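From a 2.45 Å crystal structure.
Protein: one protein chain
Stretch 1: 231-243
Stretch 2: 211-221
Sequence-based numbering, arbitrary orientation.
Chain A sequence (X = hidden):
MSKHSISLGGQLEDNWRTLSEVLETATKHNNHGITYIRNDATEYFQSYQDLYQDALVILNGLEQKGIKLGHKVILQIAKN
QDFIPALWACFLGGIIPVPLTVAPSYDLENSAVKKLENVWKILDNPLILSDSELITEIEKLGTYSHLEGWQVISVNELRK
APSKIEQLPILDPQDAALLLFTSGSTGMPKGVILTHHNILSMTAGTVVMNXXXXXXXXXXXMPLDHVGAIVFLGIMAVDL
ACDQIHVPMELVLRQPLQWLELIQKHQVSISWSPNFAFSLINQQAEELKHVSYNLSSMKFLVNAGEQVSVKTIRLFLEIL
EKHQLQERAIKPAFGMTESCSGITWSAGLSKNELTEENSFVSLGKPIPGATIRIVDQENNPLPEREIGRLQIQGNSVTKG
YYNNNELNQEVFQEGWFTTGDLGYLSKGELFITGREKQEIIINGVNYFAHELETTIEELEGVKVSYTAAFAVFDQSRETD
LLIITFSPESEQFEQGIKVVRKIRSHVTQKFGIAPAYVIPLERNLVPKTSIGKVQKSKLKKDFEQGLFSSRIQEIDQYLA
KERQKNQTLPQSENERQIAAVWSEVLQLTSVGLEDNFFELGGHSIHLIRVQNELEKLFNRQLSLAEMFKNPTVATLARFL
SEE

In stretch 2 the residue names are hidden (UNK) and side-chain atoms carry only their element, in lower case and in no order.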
# COMPACT_ATOMS: atom_id res chain seq x y z
N VAL A 231 -3.96 7.55 -5.87
CA VAL A 231 -3.57 7.77 -7.25
C VAL A 231 -4.20 6.76 -8.20
O VAL A 231 -5.07 7.12 -9.00
CB VAL A 231 -2.03 7.83 -7.40
CG1 VAL A 231 -1.64 8.30 -8.78
CG2 VAL A 231 -1.43 8.77 -6.36
N PHE A 232 -3.77 5.50 -8.12
CA PHE A 232 -4.21 4.45 -9.05
C PHE A 232 -5.73 4.23 -9.05
O PHE A 232 -6.33 4.02 -10.10
CB PHE A 232 -3.46 3.14 -8.79
CG PHE A 232 -3.94 1.97 -9.63
CD1 PHE A 232 -3.95 2.05 -11.02
CD2 PHE A 232 -4.35 0.79 -9.02
CE1 PHE A 232 -4.38 0.98 -11.79
CE2 PHE A 232 -4.78 -0.28 -9.78
CZ PHE A 232 -4.80 -0.19 -11.17
N LEU A 233 -6.34 4.27 -7.87
CA LEU A 233 -7.78 4.04 -7.75
C LEU A 233 -8.52 5.27 -7.23
O LEU A 233 -9.62 5.17 -6.68
CB LEU A 233 -8.06 2.81 -6.89
CG LEU A 233 -7.49 1.48 -7.41
CD1 LEU A 233 -7.65 0.38 -6.37
CD2 LEU A 233 -8.11 1.07 -8.74
N GLY A 234 -7.91 6.44 -7.42
CA GLY A 234 -8.52 7.71 -7.06
C GLY A 234 -8.38 8.69 -8.20
O GLY A 234 -9.30 8.85 -9.01
N ILE A 235 -7.22 9.34 -8.28
CA ILE A 235 -6.94 10.37 -9.28
C ILE A 235 -7.00 9.84 -10.72
O ILE A 235 -7.45 10.56 -11.62
CB ILE A 235 -5.58 11.05 -9.00
CG1 ILE A 235 -5.66 11.85 -7.69
CG2 ILE A 235 -5.17 11.96 -10.15
CD1 ILE A 235 -4.31 12.10 -7.03
N MSE A 236 -6.58 8.60 -10.93
CA MSE A 236 -6.69 7.96 -12.25
C MSE A 236 -8.12 7.94 -12.71
O MSE A 236 -8.42 8.29 -13.85
CB MSE A 236 -6.10 6.55 -12.28
CG MSE A 236 -6.02 6.06 -13.73
SE MSE A 236 -5.24 4.27 -13.89
CE MSE A 236 -6.82 3.25 -13.33
N ALA A 237 -9.03 7.54 -11.82
CA ALA A 237 -10.45 7.45 -12.14
C ALA A 237 -11.03 8.81 -12.50
O ALA A 237 -11.87 8.91 -13.39
CB ALA A 237 -11.21 6.82 -10.98
N VAL A 238 -10.56 9.85 -11.81
CA VAL A 238 -10.95 11.23 -12.11
C VAL A 238 -10.41 11.64 -13.48
O VAL A 238 -11.15 12.22 -14.29
CB VAL A 238 -10.47 12.21 -11.01
CG1 VAL A 238 -10.93 13.63 -11.32
CG2 VAL A 238 -10.98 11.78 -9.65
N ASP A 239 -9.15 11.31 -13.75
CA ASP A 239 -8.50 11.57 -15.03
C ASP A 239 -9.26 10.91 -16.19
O ASP A 239 -9.41 11.51 -17.25
CB ASP A 239 -7.05 11.09 -15.00
CG ASP A 239 -6.21 11.68 -16.13
OD1 ASP A 239 -6.55 12.76 -16.65
OD2 ASP A 239 -5.18 11.06 -16.48
N LEU A 240 -9.73 9.69 -15.96
CA LEU A 240 -10.54 8.96 -16.93
C LEU A 240 -11.99 9.43 -16.94
O LEU A 240 -12.71 9.19 -17.91
CB LEU A 240 -10.50 7.46 -16.62
CG LEU A 240 -9.23 6.67 -16.96
CD1 LEU A 240 -9.23 5.35 -16.20
CD2 LEU A 240 -9.11 6.43 -18.46
N ALA A 241 -12.40 10.10 -15.86
CA ALA A 241 -13.80 10.47 -15.62
C ALA A 241 -14.71 9.23 -15.51
O ALA A 241 -15.89 9.27 -15.88
CB ALA A 241 -14.31 11.44 -16.68
N CYS A 242 -14.14 8.13 -15.01
CA CYS A 242 -14.88 6.88 -14.86
C CYS A 242 -15.44 6.74 -13.44
O CYS A 242 -15.08 7.51 -12.55
CB CYS A 242 -13.99 5.69 -15.21
SG CYS A 242 -12.75 5.25 -13.97
N ASP A 243 -16.31 5.76 -13.24
CA ASP A 243 -16.84 5.46 -11.92
C ASP A 243 -15.77 4.87 -11.00
O ASP A 243 -15.01 3.99 -11.41
CB ASP A 243 -18.03 4.51 -12.01
CG ASP A 243 -19.34 5.22 -12.30
OD1 ASP A 243 -19.53 6.36 -11.82
OD2 ASP A 243 -20.19 4.64 -13.00
N UNK A 211 -5.02 0.51 -21.85
CA UNK A 211 -6.24 0.79 -22.63
C UNK A 211 -7.46 1.04 -21.78
O UNK A 211 -8.53 0.49 -22.04
c UNK A 211 -6.51 -0.32 -23.65
n UNK A 211 -3.57 -1.72 -25.41
c UNK A 211 -4.54 -1.87 -24.47
c UNK A 211 -5.31 -0.71 -24.47
n UNK A 211 -4.78 0.09 -25.41
c UNK A 211 -3.72 -0.51 -25.98
N UNK A 212 -7.30 1.88 -20.75
CA UNK A 212 -8.43 2.26 -19.90
C UNK A 212 -9.21 3.40 -20.54
O UNK A 212 -8.64 4.27 -21.18
c UNK A 212 -7.95 2.67 -18.50
c UNK A 212 -5.64 0.92 -16.04
c UNK A 212 -6.93 -0.75 -17.18
c UNK A 212 -7.57 0.24 -17.91
c UNK A 212 -6.29 1.91 -16.78
c UNK A 212 -7.25 1.58 -17.73
c UNK A 212 -5.96 -0.41 -16.24
N UNK A 213 -10.53 3.37 -20.36
CA UNK A 213 -11.42 4.41 -20.89
C UNK A 213 -12.38 4.88 -19.80
O UNK A 213 -12.36 4.35 -18.69
c UNK A 213 -12.22 3.92 -22.12
o UNK A 213 -12.93 2.73 -21.79
c UNK A 213 -11.29 3.65 -23.30
N UNK A 214 -13.23 5.86 -20.12
CA UNK A 214 -14.19 6.40 -19.15
C UNK A 214 -15.28 5.41 -18.73
O UNK A 214 -16.04 5.67 -17.80
c UNK A 214 -15.60 7.58 -20.97
c UNK A 214 -16.53 8.76 -21.22
o UNK A 214 -17.06 9.36 -20.28
n UNK A 214 -16.74 9.08 -22.49
c UNK A 214 -14.82 7.71 -19.66
N UNK A 215 -15.33 4.27 -19.41
CA UNK A 215 -16.30 3.22 -19.11
C UNK A 215 -15.83 2.27 -17.99
O UNK A 215 -16.58 1.39 -17.57
c UNK A 215 -16.65 2.41 -20.36
c UNK A 215 -17.48 3.17 -21.40
c UNK A 215 -16.63 3.91 -22.42
o UNK A 215 -15.59 3.42 -22.86
n UNK A 215 -17.08 5.09 -22.81
N UNK A 216 -14.60 2.46 -17.52
CA UNK A 216 -14.04 1.61 -16.45
C UNK A 216 -14.79 1.81 -15.14
O UNK A 216 -15.36 2.87 -14.89
o UNK A 216 -12.10 -0.62 -17.37
c UNK A 216 -11.64 1.73 -17.44
c UNK A 216 -12.55 1.88 -16.22
c UNK A 216 -11.60 0.33 -18.02
o UNK A 216 -11.04 0.17 -19.13
N UNK A 217 -14.79 0.77 -14.32
CA UNK A 217 -15.30 0.86 -12.95
C UNK A 217 -14.21 0.35 -12.01
O UNK A 217 -13.89 -0.83 -12.00
c UNK A 217 -17.11 0.17 -11.34
c UNK A 217 -17.68 0.52 -13.75
c UNK A 217 -16.60 0.05 -12.77
N UNK A 218 -13.63 1.27 -11.24
CA UNK A 218 -12.58 0.93 -10.28
C UNK A 218 -13.17 0.71 -8.89
O UNK A 218 -14.13 1.38 -8.51
c UNK A 218 -11.48 2.01 -10.20
o UNK A 218 -12.03 3.23 -9.68
c UNK A 218 -10.86 2.27 -11.57
N UNK A 219 -12.60 -0.24 -8.16
CA UNK A 219 -12.97 -0.48 -6.76
C UNK A 219 -11.73 -0.57 -5.88
O UNK A 219 -10.84 -1.40 -6.11
c UNK A 219 -13.83 -1.74 -6.63
c UNK A 219 -13.35 -3.02 -4.50
c UNK A 219 -14.34 -2.14 -5.24
c UNK A 219 -15.70 -2.82 -5.32
N UNK A 220 -11.68 0.29 -4.86
CA UNK A 220 -10.62 0.27 -3.87
C UNK A 220 -11.15 -0.10 -2.49
O UNK A 220 -12.22 0.37 -2.08
n UNK A 220 -9.21 2.54 -1.67
c UNK A 220 -8.92 1.71 -2.66
o UNK A 220 -7.89 1.03 -2.68
c UNK A 220 -9.93 1.63 -3.79
N UNK A 221 -10.41 -0.94 -1.78
CA UNK A 221 -10.74 -1.24 -0.39
C UNK A 221 -9.55 -1.08 0.53
O UNK A 221 -9.59 -1.51 1.68
c UNK A 221 -9.90 -4.74 0.27
n UNK A 221 -9.42 -5.33 -1.87
c UNK A 221 -11.41 -2.60 -0.26
c UNK A 221 -9.07 -5.95 2.17
c UNK A 221 -9.19 -5.70 -0.59
c UNK A 221 -8.46 -6.75 -0.06
c UNK A 221 -10.22 -4.21 -1.92
c UNK A 221 -10.55 -3.78 -0.64
c UNK A 221 -9.82 -4.88 1.65
c UNK A 221 -8.41 -6.86 1.34

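Position 211 has one carbon leading to a five-membered ring of three carbons and two nitrogens. It touches nothing on stretch 1. The ring is an imidazole, so this is His211. Its phi is positive, as often happens where a helix ends.

Position 212 has one carbon and then a ring of six carbons, with no oxygen on it. The side chain touches Phe232, Leu240 and the selenomethionine Met236. This is Phe212. CD2 of Phe212 lies 3.7 Å from CE of Met236. CE2 of Phe212 lies 4.4 Å from CE1 of Phe232, near the plane of the Phe232 ring, at its edge. CB of Phe212 packs 3.8 Å from CD1 of Leu240.

Position 213 has one carbon carrying an oxygen and a carbon. A branch of this kind at CB means Thr213. CA-to-CB points away from stretch 1. OG1 of Thr213 donates a hydrogen bond within the stretch, to a side-chain oxygen of position 215.

Position 214 has a chain of three carbons, the third carrying an oxygen and a nitrogen. Its CB touches backbone O of Leu240. The terminal group is an amide, so this is Gln214. CB of Gln214 lies 3.1 Å from O of Leu240, a close contact.

Position 215 has the same atoms: three carbons, ending in one oxygen and one nitrogen. It has no contact with stretch 1. This is Gln215. OE1 of Gln215 receives the hydrogen bond from OG1 of Thr213 at 2.9 Å.

Position 216 also has three carbons, but the third carries two oxygens. Its CB touches Cys242. A carboxylate at this length is Glu216. CB of Glu216 is 4.1 Å from SG of Cys242, while the end of the side chain leads away. Backbone N of Glu216 donates a hydrogen bond to O of Thr213 at 3.2 Å, closing a type I turn.

Position 217 has three carbons, one carrying the other two. They touch Asp243. This is Val217. CG2 of Val217 lies 4.4 Å from CB of Asp243, on the same face of the sheet.

Position 218 has one carbon carrying an oxygen and a carbon. They touch Leu233, Ala237 and Cys242. This is Thr218. CA-to-CB points toward stretch 1. CB of Thr218 meets CD2 of Leu233 at 3.8 Å, and OG1 of Thr218 lies 3.9 Å from CB of Ala237.

Position 219 has four carbons, forked at the second. Only its backbone O touches Leu233. This is Leu219. Its CA-to-CB bond points away from stretch 1. O of Leu219 is 3.7 Å from CD1 of Leu233.

Position 220 has two carbons, the second carrying an oxygen and a nitrogen. Its CB touches Leu233. This short amide is Asn220. CB of Asn220 lies 3.7 Å from CD1 of Leu233.

Position 221 has one carbon and then fused five- and six-membered rings holding eight carbons and one nitrogen. It makes no contact with stretch 1. This is Trp221. Its CA-to-CB bond points away.

The contact combines packing with a short parallel bridge. Leu233 packs on Thr218 and Asn220; Met236 and Leu240 pack on Phe212. CB of Cys242 sits 3.2 Å from O of Glu216. At Asp243 the bridge to Val217 sets the register. N of Thr218 donates a hydrogen bond to O of Asp243 at 3.1 Å, and N of Asp243 donates a weak one to O of Glu216 at 3.5 Å.

Stretch 2 (211-221) HFTQQEVTLNW
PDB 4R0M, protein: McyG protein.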